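Local coordinates for protein L-lactate dehydrogenase (Trichomonas vaginalis, PDB 4UUL) that is an NAD-dependent dehydrogenase that probably interconverts pyruvate and L-lactate, and oxaloacetate and L-malate, at residues E149-L154 with H251-W255; D81-L85 with A248-M252. The protein carries 1 engineered substitution. All coordinates share one frame. Numbering follows the deposited sequence.

Interaction 1 of 2, residues E149-L154 with H251-W255; sequences ENFSSL and HMKAW
Trp255 slides its indole beneath Ser152: Ser152 CB lies over the face of the six-membered ring, 4.3 Å from its centroid, a CH-pi contact 22° off the ring normal, and Ser152 OG comes within 3.1 Å of Trp255 CZ3. Residues 149-150 finish a 3-10 turn, 151-153 are extended strand and 251-255 helix. The strand and helix axes pass 10.9 Å apart at 145°, roughly antiparallel, with Ser152 nearest Trp255 and Leu154 nearest His251 (CA-CA 9.4 and 7.3 Å). One helical turn apart, both helix side chains take t at chi1 and reach toward the strand. Serine is small enough to sit over the indole, and its p rotamer brings OG 2.8 Å from His251 NE2 in a hydrogen bond at the imidazole edge. Leu154 CD1 packs 3.7 Å from His251 CB. A water bridges the 3-10 turn and the indole, donating to Glu149 O (2.8 Å) and accepting from Trp255 NE1 (3.0 Å), satisfying the buried indole NH. Leu154 belongs to the enzyme's NADH site, empty in this chain. The edge strand 151-153 of the Rossmann sheet meets helix 242-257, with strand 124-127 beside it and helix 132-141 behind Phe151 and Ser153.

Interaction 2 of 2, residues D81-L85 with A248-M252; sequences DCAFL and AIQHM
Strand 82-85 faces helix 248-252 roughly antiparallel, their axes 10.5 Å apart at 149°, with Cys82 nearest Met252 (CA-CA 8.4 Å) and Phe84 nearest Ala248 (7.8 Å). Residues 82-85 are extended and 248-252 regular helix, Met252 N donating a hydrogen bond to Ala248 O (2.9 Å). Met252 leaves the helix toward the strand with chi1 t, then turns at chi2 and chi3, both p. This hooked shape carries CE over the face of Phe84, 3.9 Å from the ring centroid and 14° off the normal, a CH-pi contact. Met252 SD follows at 5.2 Å from the same centroid, set obliquely, so the pair is also a Met-aromatic contact. Flexible, unbranched methionine can fold in this way; its methyl CE also meets Cys82 CB at 3.8 Å and Ala83 O at 3.5 Å. Strand 82-85 is an inner strand of the parallel Rossmann sheet in the NAD-binding domain, flanked by strands 5-10 and 124-127, whereas helix 242-257 belongs to the alpha/beta C-terminal domain. Phe84 has chi1 m and chi2 86°, which turns one face of the ring to Met252 CE; it starts sideways from its CA, but its ring extends to the helix: CZ lies 3.6 Å from Met252 CB, and CD2 4.1 Å from Ala248 CB. Ala248 O approaches the ring edge, 3.7 Å from Phe84 CE2. Alanine leaves room for the ring close to the helix. Small Cys82 takes chi1 p, which sets SG 4.1 Å from Met252 CE. Leu20 and Ile24 of helix 15-25 also pack against Phe84.

Overall arrangement
The two contacts lie side by side, their centres 6 Å apart, and both end on helix 242-257 in the C-terminal half of the chain. Interaction 2 starts earlier in sequence, from inner strand 82-85; interaction 1 starts from edge strand 151-153. Strand 124-127 lies between these two in the parallel sheet, and its Leu126 touches both His251 and Met252, which the contacts share. Neighbouring faces of the helix address different strands: His251 and Trp255 the edge, Ala248 and Met252 the interior. Leu154 CD2 joins the contacts by packing 4.0 Å from Ala248 N. Together they pack the helix of the C-terminal domain against the NAD-binding domain, close to cofactor-contacting Leu154 and Ile128.

Interaction 1 of 2, residues E149-L154 with H251-W255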
loop_
_atom_site.group_PDB
_atom_site.type_symbol
_atom_site.label_atom_id
_atom_site.label_comp_id
_atom_site.label_asym_id
_atom_site.label_seq_id
_atom_site.Cartn_x
_atom_site.Cartn_y
_atom_site.Cartn_z
ATOM N N GLU B 149 -19.578 -21.876 0.560
ATOM C CA GLU B 149 -18.204 -21.814 0.107
ATOM C C GLU B 149 -17.830 -20.470 -0.533
ATOM O O GLU B 149 -16.659 -20.168 -0.719
ATOM C CB GLU B 149 -17.985 -22.968 -0.882
ATOM C CG GLU B 149 -18.016 -24.381 -0.260
ATOM C CD GLU B 149 -19.380 -24.818 0.339
ATOM O OE1 GLU B 149 -20.461 -24.560 -0.267
ATOM O OE2 GLU B 149 -19.329 -25.417 1.445
ATOM N N ASN B 150 -18.831 -19.677 -0.900
ATOM C CA ASN B 150 -18.570 -18.379 -1.485
ATOM C C ASN B 150 -18.263 -17.259 -0.480
ATOM O O ASN B 150 -17.941 -16.156 -0.914
ATOM C CB ASN B 150 -19.750 -17.917 -2.350
ATOM C CG ASN B 150 -20.020 -18.819 -3.564
ATOM O OD1 ASN B 150 -20.933 -19.631 -3.538
ATOM N ND2 ASN B 150 -19.228 -18.673 -4.608
ATOM N N PHE B 151 -18.365 -17.543 0.819
ATOM C CA PHE B 151 -18.329 -16.477 1.839
ATOM C C PHE B 151 -17.352 -16.743 2.947
ATOM O O PHE B 151 -17.258 -17.850 3.467
ATOM C CB PHE B 151 -19.721 -16.342 2.496
ATOM C CG PHE B 151 -20.766 -15.809 1.549
ATOM C CD1 PHE B 151 -20.955 -14.452 1.391
ATOM C CD2 PHE B 151 -21.534 -16.666 0.791
ATOM C CE1 PHE B 151 -21.877 -13.958 0.489
ATOM C CE2 PHE B 151 -22.483 -16.179 -0.142
ATOM C CZ PHE B 151 -22.651 -14.824 -0.274
ATOM N N SER B 152 -16.689 -15.680 3.392
ATOM C CA SER B 152 -15.894 -15.732 4.606
ATOM C C SER B 152 -15.778 -14.320 5.185
ATOM O O SER B 152 -16.095 -13.362 4.491
ATOM C CB SER B 152 -14.530 -16.381 4.367
ATOM O OG SER B 152 -13.734 -15.612 3.515
ATOM N N SER B 153 -15.298 -14.244 6.418
ATOM C CA SER B 153 -15.092 -12.986 7.088
ATOM C C SER B 153 -13.686 -12.903 7.653
ATOM O O SER B 153 -12.995 -13.902 7.839
ATOM C CB SER B 153 -16.125 -12.745 8.182
ATOM O OG SER B 153 -16.032 -13.651 9.275
ATOM N N LEU B 154 -13.195 -11.669 7.812
ATOM C CA LEU B 154 -11.809 -11.405 8.127
ATOM C C LEU B 154 -11.504 -11.405 9.621
ATOM O O LEU B 154 -11.873 -10.459 10.305
ATOM C CB LEU B 154 -11.411 -10.034 7.530
ATOM C CG LEU B 154 -9.939 -9.706 7.634
ATOM C CD1 LEU B 154 -9.098 -10.668 6.832
ATOM C CD2 LEU B 154 -9.657 -8.311 7.183
ATOM N N HIS B 251 -5.607 -12.869 3.520
ATOM C CA HIS B 251 -6.704 -13.823 3.557
ATOM C C HIS B 251 -7.140 -14.185 2.158
ATOM O O HIS B 251 -7.263 -15.369 1.820
ATOM C CB HIS B 251 -7.867 -13.185 4.342
ATOM C CG HIS B 251 -9.117 -14.006 4.440
ATOM N ND1 HIS B 251 -9.766 -14.252 5.628
ATOM C CD2 HIS B 251 -9.919 -14.536 3.467
ATOM C CE1 HIS B 251 -10.866 -14.922 5.401
ATOM N NE2 HIS B 251 -11.002 -15.097 4.096
ATOM N N MET B 252 -7.401 -13.185 1.313
ATOM C CA MET B 252 -7.878 -13.482 -0.033
ATOM C C MET B 252 -6.843 -14.281 -0.838
ATOM O O MET B 252 -7.218 -15.203 -1.561
ATOM C CB MET B 252 -8.285 -12.218 -0.761
ATOM C CG MET B 252 -8.995 -12.503 -2.100
ATOM S SD MET B 252 -10.634 -13.224 -1.927
ATOM C CE MET B 252 -11.595 -11.720 -1.610
ATOM N N LYS B 253 -5.566 -13.933 -0.740
ATOM C CA LYS B 253 -4.558 -14.654 -1.486
ATOM C C LYS B 253 -4.485 -16.118 -1.054
ATOM O O LYS B 253 -4.366 -17.025 -1.894
ATOM C CB LYS B 253 -3.210 -13.936 -1.308
ATOM C CG LYS B 253 -2.131 -14.431 -2.267
ATOM C CD LYS B 253 -0.841 -13.690 -2.056
ATOM C CE LYS B 253 0.201 -14.101 -3.062
ATOM N NZ LYS B 253 1.350 -13.154 -2.984
ATOM N N ALA B 254 -4.579 -16.355 0.253
ATOM C CA ALA B 254 -4.625 -17.721 0.762
ATOM C C ALA B 254 -5.882 -18.456 0.244
ATOM O O ALA B 254 -5.799 -19.614 -0.158
ATOM C CB ALA B 254 -4.642 -17.724 2.256
ATOM N N TRP B 255 -7.020 -17.786 0.272
ATOM C CA TRP B 255 -8.281 -18.365 -0.191
ATOM C C TRP B 255 -8.229 -18.735 -1.660
ATOM O O TRP B 255 -8.801 -19.740 -2.098
ATOM C CB TRP B 255 -9.424 -17.386 0.087
ATOM C CG TRP B 255 -10.788 -17.947 0.027
ATOM C CD1 TRP B 255 -11.165 -19.252 -0.109
ATOM C CD2 TRP B 255 -11.995 -17.182 0.151
ATOM N NE1 TRP B 255 -12.547 -19.326 -0.094
ATOM C CE2 TRP B 255 -13.069 -18.088 0.104
ATOM C CE3 TRP B 255 -12.258 -15.818 0.312
ATOM C CZ2 TRP B 255 -14.388 -17.668 0.223
ATOM C CZ3 TRP B 255 -13.571 -15.388 0.421
ATOM C CH2 TRP B 255 -14.627 -16.324 0.382
HETATM O O HOH W 1 -14.657 -21.166 0.964
#

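Interaction 2 of 2, residues D81-L85 with A248-M252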
loop_
_atom_site.group_PDB
_atom_site.type_symbol
_atom_site.label_atom_id
_atom_site.label_comp_id
_atom_site.label_asym_id
_atom_site.label_seq_id
_atom_site.Cartn_x
_atom_site.Cartn_y
_atom_site.Cartn_z
ATOM N N ASP B 81 -15.048 -12.110 -9.825
ATOM C CA ASP B 81 -14.378 -13.309 -9.310
ATOM C C ASP B 81 -14.175 -13.284 -7.781
ATOM O O ASP B 81 -14.167 -14.305 -7.126
ATOM C CB ASP B 81 -13.010 -13.450 -9.965
ATOM C CG ASP B 81 -13.128 -13.733 -11.451
ATOM O OD1 ASP B 81 -13.509 -14.858 -11.813
ATOM O OD2 ASP B 81 -12.851 -12.828 -12.233
ATOM N N CYS B 82 -13.981 -12.101 -7.235
ATOM C CA CYS B 82 -13.879 -11.957 -5.780
ATOM C C CYS B 82 -14.327 -10.549 -5.333
ATOM O O CYS B 82 -14.427 -9.634 -6.165
ATOM C CB CYS B 82 -12.505 -12.352 -5.213
ATOM S SG CYS B 82 -11.181 -11.219 -5.642
ATOM N N ALA B 83 -14.619 -10.406 -4.040
ATOM C CA ALA B 83 -15.092 -9.174 -3.511
ATOM C C ALA B 83 -14.541 -8.947 -2.136
ATOM O O ALA B 83 -14.493 -9.837 -1.282
ATOM C CB ALA B 83 -16.630 -9.197 -3.409
ATOM N N PHE B 84 -14.149 -7.693 -1.902
ATOM C CA PHE B 84 -13.751 -7.183 -0.592
ATOM C C PHE B 84 -14.888 -6.264 -0.130
ATOM O O PHE B 84 -15.019 -5.127 -0.613
ATOM C CB PHE B 84 -12.442 -6.419 -0.700
ATOM C CG PHE B 84 -11.264 -7.278 -1.062
ATOM C CD1 PHE B 84 -10.959 -7.570 -2.389
ATOM C CD2 PHE B 84 -10.449 -7.790 -0.067
ATOM C CE1 PHE B 84 -9.878 -8.340 -2.708
ATOM C CE2 PHE B 84 -9.333 -8.570 -0.426
ATOM C CZ PHE B 84 -9.067 -8.825 -1.747
ATOM N N LEU B 85 -15.717 -6.788 0.790
ATOM C CA LEU B 85 -16.889 -6.023 1.273
ATOM C C LEU B 85 -16.423 -5.207 2.472
ATOM O O LEU B 85 -16.555 -5.613 3.647
ATOM C CB LEU B 85 -18.050 -6.942 1.604
ATOM C CG LEU B 85 -18.612 -7.722 0.451
ATOM C CD1 LEU B 85 -19.840 -8.459 0.883
ATOM C CD2 LEU B 85 -18.875 -6.953 -0.830
ATOM N N ALA B 248 -6.473 -8.378 4.831
ATOM C CA ALA B 248 -7.445 -8.702 3.809
ATOM C C ALA B 248 -6.824 -9.365 2.591
ATOM O O ALA B 248 -7.322 -10.375 2.077
ATOM C CB ALA B 248 -8.257 -7.502 3.422
ATOM N N ILE B 249 -5.778 -8.763 2.078
ATOM C CA ILE B 249 -5.046 -9.347 0.959
ATOM C C ILE B 249 -4.506 -10.708 1.324
ATOM O O ILE B 249 -4.646 -11.657 0.554
ATOM C CB ILE B 249 -3.935 -8.413 0.464
ATOM C CG1 ILE B 249 -4.597 -7.177 -0.177
ATOM C CG2 ILE B 249 -2.975 -9.112 -0.531
ATOM C CD1 ILE B 249 -3.635 -6.097 -0.488
ATOM N N GLN B 250 -3.917 -10.811 2.508
ATOM C CA GLN B 250 -3.358 -12.068 2.989
ATOM C C GLN B 250 -4.428 -13.189 3.010
ATOM O O GLN B 250 -4.228 -14.301 2.516
ATOM C CB GLN B 250 -2.808 -11.848 4.392
ATOM C CG GLN B 250 -2.200 -13.082 5.027
ATOM C CD GLN B 250 -1.437 -12.757 6.275
ATOM O OE1 GLN B 250 -1.622 -11.686 6.896
ATOM N NE2 GLN B 250 -0.573 -13.663 6.677
ATOM N N HIS B 251 -5.607 -12.869 3.520
ATOM C CA HIS B 251 -6.704 -13.823 3.557
ATOM C C HIS B 251 -7.140 -14.185 2.158
ATOM O O HIS B 251 -7.263 -15.369 1.820
ATOM C CB HIS B 251 -7.867 -13.185 4.342
ATOM C CG HIS B 251 -9.117 -14.006 4.440
ATOM N ND1 HIS B 251 -9.766 -14.252 5.628
ATOM C CD2 HIS B 251 -9.919 -14.536 3.467
ATOM C CE1 HIS B 251 -10.866 -14.922 5.401
ATOM N NE2 HIS B 251 -11.002 -15.097 4.096
ATOM N N MET B 252 -7.401 -13.185 1.313
ATOM C CA MET B 252 -7.878 -13.482 -0.033
ATOM C C MET B 252 -6.843 -14.281 -0.838
ATOM O O MET B 252 -7.218 -15.203 -1.561
ATOM C CB MET B 252 -8.285 -12.218 -0.761
ATOM C CG MET B 252 -8.995 -12.503 -2.100
ATOM S SD MET B 252 -10.634 -13.224 -1.927
ATOM C CE MET B 252 -11.595 -11.720 -1.610
#